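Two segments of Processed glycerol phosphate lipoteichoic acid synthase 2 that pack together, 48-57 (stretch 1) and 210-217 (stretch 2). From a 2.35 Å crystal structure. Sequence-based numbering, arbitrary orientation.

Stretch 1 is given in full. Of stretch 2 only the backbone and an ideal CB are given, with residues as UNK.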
# COMPACT_ATOMS: atom_id res chain seq x y z
N ASP A 48 0.34 -18.55 -1.44
CA ASP A 48 0.46 -19.99 -1.20
C ASP A 48 -0.79 -20.77 -1.40
O ASP A 48 -0.78 -21.98 -1.19
CB ASP A 48 1.11 -20.32 0.15
CG ASP A 48 2.59 -19.99 0.16
OD1 ASP A 48 3.20 -19.94 -0.93
OD2 ASP A 48 3.17 -19.75 1.23
N TYR A 49 -1.86 -20.10 -1.80
CA TYR A 49 -3.11 -20.79 -2.09
C TYR A 49 -2.99 -21.59 -3.39
O TYR A 49 -2.32 -21.17 -4.34
CB TYR A 49 -4.24 -19.79 -2.22
CG TYR A 49 -5.58 -20.40 -1.90
CD1 TYR A 49 -6.05 -20.43 -0.58
CD2 TYR A 49 -6.35 -20.99 -2.88
CE1 TYR A 49 -7.27 -21.03 -0.26
CE2 TYR A 49 -7.57 -21.60 -2.58
CZ TYR A 49 -8.02 -21.61 -1.27
OH TYR A 49 -9.21 -22.20 -0.97
N LYS A 50 -3.66 -22.73 -3.43
CA LYS A 50 -3.69 -23.55 -4.64
C LYS A 50 -5.11 -23.97 -4.96
O LYS A 50 -5.93 -24.13 -4.07
CB LYS A 50 -2.83 -24.82 -4.50
CG LYS A 50 -1.44 -24.60 -4.03
CD LYS A 50 -0.64 -25.88 -4.10
CE LYS A 50 0.73 -25.64 -3.49
NZ LYS A 50 1.67 -26.81 -3.54
N ILE A 51 -5.34 -24.11 -6.27
CA ILE A 51 -6.57 -24.62 -6.86
C ILE A 51 -6.12 -25.82 -7.72
O ILE A 51 -5.25 -25.65 -8.58
CB ILE A 51 -7.21 -23.54 -7.81
CG1 ILE A 51 -7.65 -22.29 -7.02
CG2 ILE A 51 -8.42 -24.10 -8.54
CD1 ILE A 51 -8.77 -22.60 -5.99
N ASP A 52 -6.71 -27.00 -7.48
CA ASP A 52 -6.35 -28.26 -8.18
C ASP A 52 -4.84 -28.57 -8.19
O ASP A 52 -4.29 -29.06 -9.20
CB ASP A 52 -6.88 -28.29 -9.64
CG ASP A 52 -8.36 -27.88 -9.76
OD1 ASP A 52 -9.12 -28.12 -8.77
OD2 ASP A 52 -8.76 -27.35 -10.83
N GLY A 53 -4.17 -28.26 -7.08
CA GLY A 53 -2.73 -28.42 -7.01
C GLY A 53 -1.89 -27.38 -7.76
O GLY A 53 -0.67 -27.43 -7.69
N LYS A 54 -2.54 -26.44 -8.45
CA LYS A 54 -1.87 -25.34 -9.16
C LYS A 54 -1.88 -24.07 -8.33
O LYS A 54 -2.92 -23.63 -7.86
CB LYS A 54 -2.53 -25.05 -10.53
CG LYS A 54 -2.87 -26.28 -11.36
CD LYS A 54 -2.89 -25.97 -12.85
CE LYS A 54 -2.61 -27.27 -13.64
NZ LYS A 54 -1.70 -27.00 -14.81
N GLU A 55 -0.71 -23.45 -8.17
CA GLU A 55 -0.59 -22.23 -7.41
C GLU A 55 -1.26 -21.07 -8.14
O GLU A 55 -1.22 -20.99 -9.36
CB GLU A 55 0.86 -21.92 -7.16
CG GLU A 55 1.57 -22.96 -6.31
CD GLU A 55 3.07 -22.79 -6.34
OE1 GLU A 55 3.55 -21.68 -6.04
OE2 GLU A 55 3.77 -23.78 -6.67
N VAL A 56 -1.89 -20.19 -7.37
CA VAL A 56 -2.61 -19.07 -7.91
C VAL A 56 -1.62 -17.96 -8.18
O VAL A 56 -1.64 -17.35 -9.25
CB VAL A 56 -3.72 -18.55 -6.94
CG1 VAL A 56 -4.36 -17.27 -7.52
CG2 VAL A 56 -4.77 -19.62 -6.68
N THR A 57 -0.74 -17.68 -7.22
CA THR A 57 0.26 -16.61 -7.45
C THR A 57 1.75 -17.10 -7.40
O THR A 57 2.51 -16.70 -6.51
CB THR A 57 0.00 -15.41 -6.52
OG1 THR A 57 0.02 -15.84 -5.16
CG2 THR A 57 -1.38 -14.79 -6.79
N UNK A 210 -4.86 -18.86 -18.48
CA UNK A 210 -5.26 -20.26 -18.64
C UNK A 210 -5.73 -20.92 -17.34
O UNK A 210 -6.08 -22.11 -17.32
CB UNK A 210 -4.09 -21.06 -19.21
N UNK A 211 -5.75 -20.15 -16.27
CA UNK A 211 -6.03 -20.70 -14.95
C UNK A 211 -7.47 -21.16 -14.78
O UNK A 211 -8.38 -20.50 -15.26
CB UNK A 211 -5.70 -19.66 -13.88
N UNK A 212 -7.71 -22.28 -14.08
CA UNK A 212 -9.09 -22.65 -13.76
C UNK A 212 -9.76 -21.67 -12.78
O UNK A 212 -9.09 -20.95 -12.02
CB UNK A 212 -9.12 -24.06 -13.17
N UNK A 213 -11.09 -21.63 -12.81
CA UNK A 213 -11.81 -20.84 -11.81
C UNK A 213 -12.02 -21.80 -10.66
O UNK A 213 -12.11 -23.00 -10.87
CB UNK A 213 -13.13 -20.26 -12.34
N UNK A 214 -12.05 -21.29 -9.43
CA UNK A 214 -12.34 -22.14 -8.28
C UNK A 214 -13.79 -22.60 -8.38
O UNK A 214 -14.53 -22.12 -9.23
CB UNK A 214 -12.08 -21.40 -6.96
N UNK A 215 -14.19 -23.50 -7.50
CA UNK A 215 -15.55 -24.02 -7.50
C UNK A 215 -16.14 -23.84 -6.10
O UNK A 215 -16.21 -24.80 -5.33
CB UNK A 215 -15.58 -25.49 -7.93
N UNK A 216 -16.54 -22.59 -5.78
CA UNK A 216 -17.05 -22.26 -4.44
C UNK A 216 -18.51 -21.75 -4.38
O UNK A 216 -18.97 -21.29 -3.33
CB UNK A 216 -16.14 -21.20 -3.82
N UNK A 217 -19.24 -21.83 -5.49
CA UNK A 217 -20.65 -21.46 -5.52
C UNK A 217 -20.92 -19.97 -5.64
O UNK A 217 -21.99 -19.50 -5.23
CB UNK A 217 -21.33 -21.98 -4.25

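Stretch 1 is a tight hairpin: a type I' turn from Ile-51 to Lys-54, closed by Ile-51 N to Lys-54 O (2.9 Å) and Lys-54 N to Ile-51 O (2.8 Å). Against it stretch 2 runs without regular structure. No hydrogen bond joins the two; the contact is mainly apolar packing.

Position 210 has nothing of stretch 1 within 5.5 Å of its ideal CB, so almost any residue would serve; it is Asp-210, making no contact here.

At position 211 the CA-to-CB bond points sideways, and the ideal CB also finds nothing within 5.5 Å. Yet beyond it lie Ile-51, the backbone of Lys-54 and Glu-55, and Val-56, a hollow that a short side chain would not reach. Met or an aromatic would reach it; Leu would fall short of filling it. The residue is Phe-211, chi1 t, whose ring travels into the hollow. Phe-211 CE2 lies 4.0 Å from Ile-51 CB, and Phe-211 CZ 3.9 Å from Val-56 CG2. Lys-54 O sits at the ring edge, 3.6 Å from Phe-211 CZ; Glu-55 O comes close, 3.1 Å from Phe-211 CE1. With 95 Å² covered, this is the largest share of any residue in the contact.

Position 212 points toward the hairpin, its ideal CB 4.1 Å from Asp-52 OD2 and 4.7 Å from Ile-51 CG2. A compact side chain fits, apolar for the isoleucine or polar for the carboxylate; phi of -67° and psi of 157° also admit proline. Pro-212 takes the apolar option, with CG 4.0 Å from Ile-51 CG2 and 3.9 Å from Asp-52 OD2.

Position 213 points away, leaving the choice open to this contact; it is Ala-213.

At position 214 the backbone passes close to Ile-51. An ideal CB would just touch Ile-51 CD1, at 3.7 Å, so Gly or Ala would suit, with little evidence from stretch 1 to separate them; phi of -67° does not demand glycine. Gly-214 has its CA 4.3 Å from Ile-51 CD1.

Position 215 points sideways with no neighbour from stretch 1, and Asp-215 makes no contact.

Position 216 points toward stretch 1 from a distance, so only a long side chain, aromatic or Met-like, could reach Ile-51 and Tyr-49. Phe-216 does so, chi1 m: its CZ lies 3.9 Å from Ile-51 CD1, which meets the ring edge, and 4.1 Å from Tyr-49 OH. Gly-214 leaves room for this ring, since the ideal CB at 214 would stand only 2.3 Å from Phe-216 CE2.

Position 217 is out of reach, and its phi of 81° favours glycine; it is Gly-217.

Stretch 2 210-217: DFPAGDFG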
# COMPACT_ATOMS: atom_id res chain seq x y z
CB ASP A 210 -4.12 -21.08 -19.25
CG ASP A 210 -2.80 -20.91 -18.50
OD1 ASP A 210 -2.50 -19.77 -18.04
OD2 ASP A 210 -2.06 -21.91 -18.39
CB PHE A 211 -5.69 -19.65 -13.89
CG PHE A 211 -5.27 -20.23 -12.59
CD1 PHE A 211 -4.01 -20.80 -12.44
CD2 PHE A 211 -6.14 -20.21 -11.49
CE1 PHE A 211 -3.62 -21.35 -11.23
CE2 PHE A 211 -5.76 -20.75 -10.27
CZ PHE A 211 -4.51 -21.34 -10.13
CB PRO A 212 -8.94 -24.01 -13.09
CG PRO A 212 -7.60 -23.96 -12.48
CD PRO A 212 -6.75 -23.23 -13.49
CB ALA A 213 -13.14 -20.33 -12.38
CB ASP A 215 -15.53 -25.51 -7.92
CG ASP A 215 -16.87 -26.01 -8.48
OD1 ASP A 215 -17.70 -25.19 -8.93
OD2 ASP A 215 -17.09 -27.25 -8.49
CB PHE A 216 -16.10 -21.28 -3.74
CG PHE A 216 -14.68 -21.72 -3.77
CD1 PHE A 216 -14.24 -22.75 -2.93
CD2 PHE A 216 -13.78 -21.16 -4.67
CE1 PHE A 216 -12.92 -23.20 -2.98
CE2 PHE A 216 -12.46 -21.59 -4.72
CZ PHE A 216 -12.03 -22.62 -3.87
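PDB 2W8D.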